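PDB 2POZ: putative dehydratase from Mesorhizobium loti, which is of unknown function but belongs to the mandelate racemase/muconate lactonizing enzyme family of the enolase superfamily and may be a lyase. Local coordinates for residues Y11-G16 with G342-L347; L18-V23 with G38-V43; T32-A37 with S311-T316. All blocks are in the same frame, centred on the assembly; numbering follows the deposited sequence.

The three contacts cluster on one side of the chain's centre, interactions 1 and 2 with centres about 10 Å apart, 2 and 3 about 11 Å and 1 and 3 about 12 Å. Along the chain the segments run 11-16, 18-23, 32-37, 38-43, 311-316, 342-347. The first three segments reach adjacent strands of one antiparallel sheet, in the order 5-12, 21-27, 33-37. Interaction 2 stays within the N-terminal region, joining the lead-in to strand 21-27 with the loop that follows strand 33-37. Interactions 1 and 3 bring in the C-terminal part, where S312 probably hydrogen-bonds E345. Together they fasten the sheet of the N-terminal domain to the last part of the barrel domain.

Interaction 1. Residues Y11-G16 with G342-L347; sequences YLLKSG and GYVEVL
The Y343 ring is met obliquely by the hydroxyl of S15, whose OG has CD1 as its nearest ring atom at 3.5 Å. At the phenolic edge, in the ring plane, sits E345 OE1, which accepts from Y343 OH at 2.7 Å. That bond comes from above the carboxylate plane, 57° out of it, whereas L347 N uses the anti lone pair of E345 OE2. Both groups have further partners: Y343 OH bonds K338 NZ, and E345 OE2 bonds S312 OG at the start of helix 312-324.

The direct polar link across the contact is made by S15. Its OG, anti to the backbone N (chi1 -174°), accepts from V344 N at 2.8 Å in a nearly straight bond (170°). The same OG lies 2.8 Å from a water that donates to V344 O at 2.9 Å, so one hydroxyl serves both polar backbone atoms of V344, once directly and once through solvent. A second water donates to K14 O and G342 O and bridges the two backbones nearer the exposed side.

The apolar half belongs to L13. Its CD2 touches V346 CG1 at 3.5 Å and V344 CG1 at 4.0 Å, while V344 CG2 packs on the carbonyl of K14.

The loop after strand 5-12 of the N-terminal domain thus meets the loop between strands 331-333 and 353-354 of the C-terminal part. The chemistry implies a junction without sheet pairing: a buried serine and two waters satisfy backbone groups of residues 13-16 and the irregular 342-347, beside a small leucine-valine patch with L13 and V346 buried.

Interaction 2. Residues L18-V23 with G38-V43; sequences LHPVLV and GIAYGV
H19 wraps around the carbonyl of A40, and this is the tight part of the contact. H19 N donates to A40 O at 2.8 Å, almost straight at 173°, while that same oxygen lies over the centre of the imidazole, 3.3 Å above its plane. CG lies between backbone N and carbonyl carbon (chi1 44°). NE2 donates in the ring plane to G42 O at 3.1 Å, a more bent bond, so the imidazole reaches from the A40 carbonyl to that of G42 within the loop, met at a face and at an edge. A40 CB packs on P20 CA at 3.9 Å, and A40 CA makes a CH...O contact of 3.6 Å with H19 O.

Packing is looser around this core, where H19 and G42 are partly exposed. L18 CD2 lies alongside Y41 CB at 4.0 Å. I39 and Y41 turn their ends from H19 toward the second subunit: the Y41 ring is edge-to-face with F80 and at about 40° to W81 of that subunit, I39 packs on its W81, and Y41 O accepts from its W81 NE1.

The junction forms where the chain enters strand 21-27 and leaves strand 33-37, in the N-terminal capping domain of the enolase superfamily, whose loops characteristically close over the mouth of the barrel; the Y41 OH-E257 bond, reaching just beyond barrel strand 253-255, fits that placement.

Interaction 3. Residues T32-A37 with S311-T316; sequences TGAGEA and SSLIET
E36 and S311 meet through hydrogen bonds to both carboxylate oxygens. The syn lone pair of OE2 takes the bond from S311 N at 2.8 Å. OE1 is held twice: S311 OG donates to it at a very short 2.5 Å, and I314 N reaches it at 3.0 Å from 50° above the carboxylate plane. The S311 hydroxyl also accepts from L313 N at 3.2 Å, the N-cap bond of helix 312-324. The buried carboxylate sits at the helix N terminus, which probably steadies its negative charge.

Van der Waals packing flanks this cluster. E36 stretches out and crosses I314 at about a right angle, with its CD 3.5 Å from I314 CB. Farther back along the strand, L313 CD2 touches G35 O at 3.6 Å and makes an apolar contact with A34 CB at 3.9 Å.

The N-capped start of a helix of the C-terminal barrel domain is thus tied to strand 33-37, an outermost strand, within this chain, of the N-terminal sheet. Strand and first helical turn cross at 99°, their axes 7.7 Å apart. The strand pairs with 21-27, whose L22 touches both E36 and S311; helix 87-108 supplies Q98 and D102 to the backbone N of E36 and A34.

Interaction 1. Residues Y11-G16 with G342-L347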
ATOM      1  N   TYR A  11       7.393  40.072 -26.442  1.00 12.83           N
ATOM      2  CA  TYR A  11       8.715  40.665 -26.296  1.00 12.36           C
ATOM      3  C   TYR A  11       9.706  39.660 -25.724  1.00 13.61           C
ATOM      4  O   TYR A  11       9.409  38.985 -24.739  1.00 14.32           O
ATOM      5  CB  TYR A  11       8.620  41.874 -25.356  1.00 13.78           C
ATOM      6  CG  TYR A  11       7.576  42.894 -25.769  1.00 14.31           C
ATOM      7  CD1 TYR A  11       7.919  43.993 -26.556  1.00 14.12           C
ATOM      8  CD2 TYR A  11       6.233  42.739 -25.404  1.00 15.49           C
ATOM      9  CE1 TYR A  11       6.951  44.918 -26.975  1.00 13.03           C
ATOM     10  CE2 TYR A  11       5.254  43.660 -25.818  1.00 15.43           C
ATOM     11  CZ  TYR A  11       5.626  44.744 -26.604  1.00 16.36           C
ATOM     12  OH  TYR A  11       4.676  45.648 -27.024  1.00 16.25           O
ATOM     13  N   LEU A  12      10.873  39.553 -26.356  1.00 12.82           N
ATOM     14  CA  LEU A  12      11.930  38.662 -25.898  1.00 13.27           C
ATOM     15  C   LEU A  12      13.093  39.583 -25.542  1.00 13.54           C
ATOM     16  O   LEU A  12      13.881  39.966 -26.394  1.00 13.30           O
ATOM     17  CB  LEU A  12      12.333  37.684 -27.005  1.00 14.30           C
ATOM     18  CG  LEU A  12      13.499  36.729 -26.729  1.00 16.56           C
ATOM     19  CD1 LEU A  12      13.308  36.000 -25.408  1.00 14.53           C
ATOM     20  CD2 LEU A  12      13.609  35.738 -27.881  1.00 14.66           C
ATOM     21  N   LEU A  13      13.180  39.948 -24.274  1.00 13.12           N
ATOM     22  CA  LEU A  13      14.220  40.856 -23.824  1.00 14.13           C
ATOM     23  C   LEU A  13      15.603  40.276 -23.613  1.00 15.20           C
ATOM     24  O   LEU A  13      15.795  39.069 -23.472  1.00 15.67           O
ATOM     25  CB  LEU A  13      13.812  41.527 -22.512  1.00 12.37           C
ATOM     26  CG  LEU A  13      12.847  42.715 -22.495  1.00 15.09           C
ATOM     27  CD1 LEU A  13      11.495  42.302 -23.029  1.00 14.48           C
ATOM     28  CD2 LEU A  13      12.724  43.230 -21.066  1.00 14.24           C
ATOM     29  N   LYS A  14      16.568  41.186 -23.613  1.00 16.76           N
ATOM     30  CA  LYS A  14      17.953  40.875 -23.314  1.00 17.23           C
ATOM     31  C   LYS A  14      18.089  41.815 -22.136  1.00 16.09           C
ATOM     32  O   LYS A  14      18.141  43.029 -22.313  1.00 17.05           O
ATOM     33  CB  LYS A  14      18.906  41.302 -24.434  1.00 20.95           C
ATOM     34  CG  LYS A  14      20.370  40.977 -24.112  1.00 25.57           C
ATOM     35  CD  LYS A  14      21.338  41.425 -25.202  1.00 28.20           C
ATOM     36  CE  LYS A  14      21.605  42.919 -25.134  1.00 31.02           C
ATOM     37  NZ  LYS A  14      22.731  43.318 -26.030  1.00 29.60           N
ATOM     38  N   SER A  15      18.090  41.270 -20.928  1.00 16.23           N
ATOM     39  CA  SER A  15      18.189  42.106 -19.741  1.00 15.13           C
ATOM     40  C   SER A  15      19.244  41.532 -18.812  1.00 17.40           C
ATOM     41  O   SER A  15      18.937  40.734 -17.922  1.00 15.48           O
ATOM     42  CB  SER A  15      16.835  42.158 -19.031  1.00 14.08           C
ATOM     43  OG  SER A  15      16.856  43.062 -17.943  1.00 11.79           O
ATOM     44  N   GLY A  16      20.492  41.943 -19.024  1.00 17.39           N
ATOM     45  CA  GLY A  16      21.570  41.434 -18.200  1.00 16.53           C
ATOM     46  C   GLY A  16      21.739  39.956 -18.488  1.00 16.96           C
ATOM     47  O   GLY A  16      21.754  39.545 -19.646  1.00 16.38           O
ATOM     48  N   GLY A 342      23.200  46.355 -19.064  1.00 17.60           N
ATOM     49  CA  GLY A 342      22.096  46.074 -19.958  1.00 18.35           C
ATOM     50  C   GLY A 342      20.791  45.686 -19.285  1.00 18.86           C
ATOM     51  O   GLY A 342      19.844  45.299 -19.971  1.00 18.35           O
ATOM     52  N   TYR A 343      20.727  45.766 -17.958  1.00 16.94           N
ATOM     53  CA  TYR A 343      19.483  45.445 -17.261  1.00 16.38           C
ATOM     54  C   TYR A 343      18.404  46.375 -17.812  1.00 16.94           C
ATOM     55  O   TYR A 343      18.639  47.574 -17.985  1.00 14.45           O
ATOM     56  CB  TYR A 343      19.611  45.682 -15.753  1.00 16.70           C
ATOM     57  CG  TYR A 343      18.268  45.729 -15.043  1.00 17.07           C
ATOM     58  CD1 TYR A 343      17.507  44.571 -14.857  1.00 16.34           C
ATOM     59  CD2 TYR A 343      17.741  46.942 -14.593  1.00 17.01           C
ATOM     60  CE1 TYR A 343      16.252  44.623 -14.238  1.00 17.05           C
ATOM     61  CE2 TYR A 343      16.489  47.005 -13.977  1.00 17.99           C
ATOM     62  CZ  TYR A 343      15.752  45.842 -13.804  1.00 16.39           C
ATOM     63  OH  TYR A 343      14.518  45.903 -13.198  1.00 16.98           O
ATOM     64  N   VAL A 344      17.225  45.824 -18.079  1.00 15.45           N
ATOM     65  CA  VAL A 344      16.123  46.610 -18.604  1.00 16.64           C
ATOM     66  C   VAL A 344      14.960  46.710 -17.628  1.00 17.94           C
ATOM     67  O   VAL A 344      14.327  45.705 -17.301  1.00 17.54           O
ATOM     68  CB  VAL A 344      15.587  46.006 -19.926  1.00 17.59           C
ATOM     69  CG1 VAL A 344      14.364  46.794 -20.406  1.00 15.71           C
ATOM     70  CG2 VAL A 344      16.680  46.024 -20.979  1.00 18.19           C
ATOM     71  N   GLU A 345      14.676  47.925 -17.167  1.00 18.15           N
ATOM     72  CA  GLU A 345      13.554  48.143 -16.263  1.00 18.68           C
ATOM     73  C   GLU A 345      12.288  48.191 -17.120  1.00 18.15           C
ATOM     74  O   GLU A 345      12.125  49.086 -17.948  1.00 17.91           O
ATOM     75  CB  GLU A 345      13.721  49.464 -15.511  1.00 19.54           C
ATOM     76  CG  GLU A 345      12.586  49.743 -14.537  1.00 19.00           C
ATOM     77  CD  GLU A 345      12.348  48.583 -13.581  1.00 19.38           C
ATOM     78  OE1 GLU A 345      13.252  48.294 -12.769  1.00 17.51           O
ATOM     79  OE2 GLU A 345      11.263  47.960 -13.654  1.00 16.84           O
ATOM     80  N   VAL A 346      11.397  47.223 -16.927  1.00 18.65           N
ATOM     81  CA  VAL A 346      10.165  47.162 -17.712  1.00 16.17           C
ATOM     82  C   VAL A 346       9.001  47.924 -17.083  1.00 16.82           C
ATOM     83  O   VAL A 346       7.990  48.164 -17.736  1.00 15.25           O
ATOM     84  CB  VAL A 346       9.716  45.690 -17.937  1.00 15.52           C
ATOM     85  CG1 VAL A 346      10.840  44.893 -18.592  1.00 13.29           C
ATOM     86  CG2 VAL A 346       9.318  45.059 -16.608  1.00 13.28           C
ATOM     87  N   LEU A 347       9.134  48.309 -15.821  1.00 18.28           N
ATOM     88  CA  LEU A 347       8.043  49.015 -15.162  1.00 18.49           C
ATOM     89  C   LEU A 347       8.346  50.466 -14.856  1.00 21.06           C
ATOM     90  O   LEU A 347       9.477  50.826 -14.537  1.00 20.29           O
ATOM     91  CB  LEU A 347       7.662  48.310 -13.859  1.00 18.10           C
ATOM     92  CG  LEU A 347       7.127  46.882 -13.975  1.00 17.40           C
ATOM     93  CD1 LEU A 347       6.669  46.418 -12.602  1.00 14.99           C
ATOM     94  CD2 LEU A 347       5.975  46.839 -14.972  1.00 15.67           C
TER
HETATM   95  O   HOH W   1      19.630  45.452 -22.506  1.00 13.29           O
HETATM   96  O   HOH W   2      14.318  42.812 -16.767  1.00 22.39           O

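Interaction 2. Residues L18-V23 with G38-V43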
ATOM      1  N   LEU A  18      19.592  37.686 -17.903  1.00 12.97           N
ATOM      2  CA  LEU A  18      18.296  37.057 -18.177  1.00 15.50           C
ATOM      3  C   LEU A  18      17.708  37.429 -19.538  1.00 16.36           C
ATOM      4  O   LEU A  18      18.125  38.404 -20.170  1.00 16.00           O
ATOM      5  CB  LEU A  18      17.274  37.451 -17.102  1.00 11.94           C
ATOM      6  CG  LEU A  18      17.603  37.218 -15.626  1.00 15.48           C
ATOM      7  CD1 LEU A  18      16.458  37.757 -14.764  1.00 14.23           C
ATOM      8  CD2 LEU A  18      17.819  35.729 -15.365  1.00 13.93           C
ATOM      9  N   HIS A  19      16.735  36.636 -19.976  1.00 14.68           N
ATOM     10  CA  HIS A  19      16.029  36.891 -21.222  1.00 14.93           C
ATOM     11  C   HIS A  19      14.530  36.781 -20.945  1.00 14.55           C
ATOM     12  O   HIS A  19      13.873  35.821 -21.348  1.00 14.87           O
ATOM     13  CB  HIS A  19      16.466  35.926 -22.342  1.00 14.35           C
ATOM     14  CG  HIS A  19      16.597  34.495 -21.917  1.00 16.09           C
ATOM     15  ND1 HIS A  19      15.513  33.712 -21.578  1.00 15.62           N
ATOM     16  CD2 HIS A  19      17.683  33.690 -21.827  1.00 15.65           C
ATOM     17  CE1 HIS A  19      15.926  32.487 -21.302  1.00 15.54           C
ATOM     18  NE2 HIS A  19      17.240  32.447 -21.447  1.00 17.24           N
ATOM     19  N   PRO A  20      13.976  37.773 -20.224  1.00 14.30           N
ATOM     20  CA  PRO A  20      12.554  37.824 -19.872  1.00 12.70           C
ATOM     21  C   PRO A  20      11.704  37.780 -21.134  1.00 13.84           C
ATOM     22  O   PRO A  20      12.048  38.391 -22.151  1.00 13.58           O
ATOM     23  CB  PRO A  20      12.417  39.164 -19.164  1.00 12.91           C
ATOM     24  CG  PRO A  20      13.776  39.381 -18.573  1.00 15.20           C
ATOM     25  CD  PRO A  20      14.681  38.952 -19.697  1.00 13.53           C
ATOM     26  N   VAL A  21      10.598  37.053 -21.061  1.00 12.42           N
ATOM     27  CA  VAL A  21       9.680  36.924 -22.184  1.00 11.51           C
ATOM     28  C   VAL A  21       8.383  37.539 -21.689  1.00 12.86           C
ATOM     29  O   VAL A  21       7.807  37.069 -20.705  1.00 13.22           O
ATOM     30  CB  VAL A  21       9.471  35.439 -22.559  1.00 13.33           C
ATOM     31  CG1 VAL A  21       8.498  35.315 -23.729  1.00 10.93           C
ATOM     32  CG2 VAL A  21      10.824  34.807 -22.930  1.00 14.27           C
ATOM     33  N   LEU A  22       7.939  38.603 -22.351  1.00 10.08           N
ATOM     34  CA  LEU A  22       6.729  39.290 -21.933  1.00 10.98           C
ATOM     35  C   LEU A  22       5.657  39.294 -23.003  1.00 10.56           C
ATOM     36  O   LEU A  22       5.942  39.126 -24.185  1.00  9.91           O
ATOM     37  CB  LEU A  22       7.036  40.747 -21.575  1.00 12.69           C
ATOM     38  CG  LEU A  22       8.312  41.117 -20.826  1.00 15.99           C
ATOM     39  CD1 LEU A  22       8.341  42.643 -20.681  1.00 16.93           C
ATOM     40  CD2 LEU A  22       8.375  40.439 -19.474  1.00 14.90           C
ATOM     41  N   VAL A  23       4.419  39.497 -22.567  1.00 11.32           N
ATOM     42  CA  VAL A  23       3.294  39.570 -23.477  1.00 10.40           C
ATOM     43  C   VAL A  23       2.456  40.781 -23.077  1.00 11.67           C
ATOM     44  O   VAL A  23       2.352  41.117 -21.897  1.00  9.25           O
ATOM     45  CB  VAL A  23       2.415  38.290 -23.423  1.00 11.43           C
ATOM     46  CG1 VAL A  23       1.726  38.165 -22.065  1.00  8.83           C
ATOM     47  CG2 VAL A  23       1.367  38.335 -24.534  1.00 13.51           C
ATOM     48  N   GLY A  38       7.629  32.596 -17.122  1.00 14.48           N
ATOM     49  CA  GLY A  38       8.766  32.336 -16.251  1.00 12.16           C
ATOM     50  C   GLY A  38       9.980  31.655 -16.861  1.00 12.26           C
ATOM     51  O   GLY A  38      10.667  30.902 -16.174  1.00 13.33           O
ATOM     52  N   ILE A  39      10.259  31.903 -18.137  1.00 11.59           N
ATOM     53  CA  ILE A  39      11.421  31.289 -18.777  1.00 11.41           C
ATOM     54  C   ILE A  39      12.482  32.364 -19.076  1.00 10.55           C
ATOM     55  O   ILE A  39      12.957  32.489 -20.200  1.00 12.01           O
ATOM     56  CB  ILE A  39      11.030  30.579 -20.091  1.00 10.42           C
ATOM     57  CG1 ILE A  39       9.772  29.718 -19.879  1.00 12.08           C
ATOM     58  CG2 ILE A  39      12.191  29.708 -20.573  1.00  9.33           C
ATOM     59  CD1 ILE A  39       9.963  28.498 -18.968  1.00  6.59           C
ATOM     60  N   ALA A  40      12.845  33.131 -18.054  1.00  9.84           N
ATOM     61  CA  ALA A  40      13.835  34.200 -18.189  1.00 10.90           C
ATOM     62  C   ALA A  40      15.273  33.676 -18.092  1.00 12.81           C
ATOM     63  O   ALA A  40      16.228  34.404 -18.360  1.00 13.05           O
ATOM     64  CB  ALA A  40      13.596  35.260 -17.119  1.00  8.79           C
ATOM     65  N   TYR A  41      15.424  32.414 -17.710  1.00 12.86           N
ATOM     66  CA  TYR A  41      16.749  31.812 -17.592  1.00 14.67           C
ATOM     67  C   TYR A  41      16.705  30.383 -18.108  1.00 14.51           C
ATOM     68  O   TYR A  41      15.642  29.873 -18.467  1.00 13.93           O
ATOM     69  CB  TYR A  41      17.221  31.845 -16.133  1.00 16.35           C
ATOM     70  CG  TYR A  41      16.232  31.230 -15.178  1.00 17.29           C
ATOM     71  CD1 TYR A  41      16.312  29.882 -14.833  1.00 17.19           C
ATOM     72  CD2 TYR A  41      15.164  31.977 -14.680  1.00 18.14           C
ATOM     73  CE1 TYR A  41      15.346  29.286 -14.019  1.00 18.38           C
ATOM     74  CE2 TYR A  41      14.194  31.396 -13.869  1.00 18.48           C
ATOM     75  CZ  TYR A  41      14.294  30.050 -13.545  1.00 17.70           C
ATOM     76  OH  TYR A  41      13.346  29.467 -12.754  1.00 18.15           O
ATOM     77  N   GLY A  42      17.862  29.736 -18.150  1.00 12.69           N
ATOM     78  CA  GLY A  42      17.909  28.384 -18.665  1.00 14.11           C
ATOM     79  C   GLY A  42      17.821  28.451 -20.178  1.00 14.61           C
ATOM     80  O   GLY A  42      17.953  29.526 -20.765  1.00 14.60           O
ATOM     81  N   VAL A  43      17.584  27.314 -20.814  1.00 13.93           N
ATOM     82  CA  VAL A  43      17.500  27.269 -22.266  1.00 14.39           C
ATOM     83  C   VAL A  43      16.069  27.074 -22.765  1.00 14.49           C
ATOM     84  O   VAL A  43      15.451  26.037 -22.510  1.00 12.01           O
ATOM     85  CB  VAL A  43      18.395  26.138 -22.812  1.00 14.64           C
ATOM     86  CG1 VAL A  43      18.357  26.120 -24.333  1.00 16.59           C
ATOM     87  CG2 VAL A  43      19.818  26.334 -22.315  1.00 14.37           C
TER

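Interaction 3. Residues T32-A37 with S311-T316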
ATOM      1  N   THR A  32      -5.045  47.695 -21.759  1.00 18.40           N
ATOM      2  CA  THR A  32      -4.038  46.682 -22.051  1.00 17.90           C
ATOM      3  C   THR A  32      -3.688  45.842 -20.829  1.00 16.23           C
ATOM      4  O   THR A  32      -3.804  46.294 -19.693  1.00 15.97           O
ATOM      5  CB  THR A  32      -2.742  47.327 -22.552  1.00 18.82           C
ATOM      6  OG1 THR A  32      -2.163  48.092 -21.490  1.00 18.64           O
ATOM      7  CG2 THR A  32      -3.026  48.244 -23.733  1.00 17.46           C
ATOM      8  N   GLY A  33      -3.257  44.613 -21.076  1.00 15.60           N
ATOM      9  CA  GLY A  33      -2.865  43.732 -19.991  1.00 13.56           C
ATOM     10  C   GLY A  33      -1.457  43.234 -20.252  1.00 12.75           C
ATOM     11  O   GLY A  33      -1.094  42.975 -21.403  1.00 11.79           O
ATOM     12  N   ALA A  34      -0.666  43.091 -19.194  1.00 11.66           N
ATOM     13  CA  ALA A  34       0.713  42.624 -19.324  1.00 12.98           C
ATOM     14  C   ALA A  34       0.944  41.325 -18.546  1.00 13.26           C
ATOM     15  O   ALA A  34       0.373  41.122 -17.473  1.00 14.71           O
ATOM     16  CB  ALA A  34       1.667  43.698 -18.833  1.00 12.39           C
ATOM     17  N   GLY A  35       1.784  40.455 -19.097  1.00 12.38           N
ATOM     18  CA  GLY A  35       2.091  39.188 -18.453  1.00 12.53           C
ATOM     19  C   GLY A  35       3.523  38.759 -18.746  1.00 12.21           C
ATOM     20  O   GLY A  35       4.139  39.270 -19.680  1.00 11.41           O
ATOM     21  N   GLU A  36       4.050  37.833 -17.950  1.00 11.23           N
ATOM     22  CA  GLU A  36       5.415  37.346 -18.142  1.00 12.12           C
ATOM     23  C   GLU A  36       5.520  35.826 -18.005  1.00 11.76           C
ATOM     24  O   GLU A  36       4.957  35.234 -17.088  1.00 13.07           O
ATOM     25  CB  GLU A  36       6.363  38.017 -17.138  1.00 12.61           C
ATOM     26  CG  GLU A  36       7.850  37.712 -17.367  1.00 16.02           C
ATOM     27  CD  GLU A  36       8.781  38.593 -16.529  1.00 17.77           C
ATOM     28  OE1 GLU A  36       8.349  39.675 -16.094  1.00 17.98           O
ATOM     29  OE2 GLU A  36       9.954  38.213 -16.317  1.00 21.67           O
ATOM     30  N   ALA A  37       6.237  35.201 -18.931  1.00 12.02           N
ATOM     31  CA  ALA A  37       6.441  33.761 -18.902  1.00 12.95           C
ATOM     32  C   ALA A  37       7.700  33.528 -18.067  1.00 14.01           C
ATOM     33  O   ALA A  37       8.718  34.187 -18.273  1.00 15.56           O
ATOM     34  CB  ALA A  37       6.625  33.230 -20.321  1.00 11.08           C
ATOM     35  N   SER A 311      11.656  39.780 -14.815  1.00 13.15           N
ATOM     36  CA  SER A 311      11.719  41.233 -14.772  1.00 13.47           C
ATOM     37  C   SER A 311      10.842  41.739 -13.621  1.00 13.54           C
ATOM     38  O   SER A 311      10.225  40.948 -12.898  1.00 13.38           O
ATOM     39  CB  SER A 311      11.210  41.815 -16.090  1.00 13.76           C
ATOM     40  OG  SER A 311       9.796  41.699 -16.160  1.00 14.56           O
ATOM     41  N   SER A 312      10.794  43.055 -13.451  1.00 14.33           N
ATOM     42  CA  SER A 312       9.973  43.671 -12.410  1.00 13.40           C
ATOM     43  C   SER A 312       8.495  43.299 -12.576  1.00 13.75           C
ATOM     44  O   SER A 312       7.732  43.305 -11.606  1.00 14.81           O
ATOM     45  CB  SER A 312      10.099  45.196 -12.469  1.00 13.17           C
ATOM     46  OG  SER A 312      11.423  45.621 -12.221  1.00 16.70           O
ATOM     47  N   LEU A 313       8.083  43.000 -13.804  1.00 12.44           N
ATOM     48  CA  LEU A 313       6.688  42.645 -14.051  1.00 13.00           C
ATOM     49  C   LEU A 313       6.272  41.377 -13.303  1.00 12.59           C
ATOM     50  O   LEU A 313       5.353  41.410 -12.488  1.00 13.99           O
ATOM     51  CB  LEU A 313       6.421  42.470 -15.555  1.00 11.06           C
ATOM     52  CG  LEU A 313       4.994  42.024 -15.939  1.00 12.72           C
ATOM     53  CD1 LEU A 313       3.969  42.979 -15.337  1.00  8.86           C
ATOM     54  CD2 LEU A 313       4.850  41.978 -17.457  1.00  9.48           C
ATOM     55  N   ILE A 314       6.940  40.257 -13.558  1.00 13.57           N
ATOM     56  CA  ILE A 314       6.555  39.025 -12.870  1.00 13.67           C
ATOM     57  C   ILE A 314       6.711  39.126 -11.353  1.00 13.58           C
ATOM     58  O   ILE A 314       5.977  38.482 -10.612  1.00 14.06           O
ATOM     59  CB  ILE A 314       7.327  37.791 -13.395  1.00 12.47           C
ATOM     60  CG1 ILE A 314       6.662  36.519 -12.854  1.00 13.82           C
ATOM     61  CG2 ILE A 314       8.781  37.842 -12.968  1.00 11.23           C
ATOM     62  CD1 ILE A 314       6.900  35.288 -13.717  1.00 14.74           C
ATOM     63  N   GLU A 315       7.647  39.945 -10.888  1.00 15.09           N
ATOM     64  CA  GLU A 315       7.830  40.113  -9.447  1.00 17.94           C
ATOM     65  C   GLU A 315       6.609  40.830  -8.868  1.00 16.52           C
ATOM     66  O   GLU A 315       6.083  40.450  -7.821  1.00 14.37           O
ATOM     67  CB  GLU A 315       9.084  40.941  -9.140  1.00 20.51           C
ATOM     68  CG  GLU A 315      10.392  40.275  -9.515  1.00 28.34           C
ATOM     69  CD  GLU A 315      11.600  41.142  -9.193  1.00 32.19           C
ATOM     70  OE1 GLU A 315      11.685  41.625  -8.040  1.00 34.74           O
ATOM     71  OE2 GLU A 315      12.459  41.334 -10.087  1.00 30.29           O
ATOM     72  N   THR A 316       6.156  41.872  -9.558  1.00 15.72           N
ATOM     73  CA  THR A 316       5.001  42.631  -9.100  1.00 15.38           C
ATOM     74  C   THR A 316       3.738  41.778  -9.164  1.00 14.99           C
ATOM     75  O   THR A 316       2.902  41.822  -8.261  1.00 14.52           O
ATOM     76  CB  THR A 316       4.818  43.904  -9.944  1.00 14.98           C
ATOM     77  OG1 THR A 316       5.989  44.714  -9.819  1.00 17.46           O
ATOM     78  CG2 THR A 316       3.605  44.698  -9.475  1.00 17.10           C
TER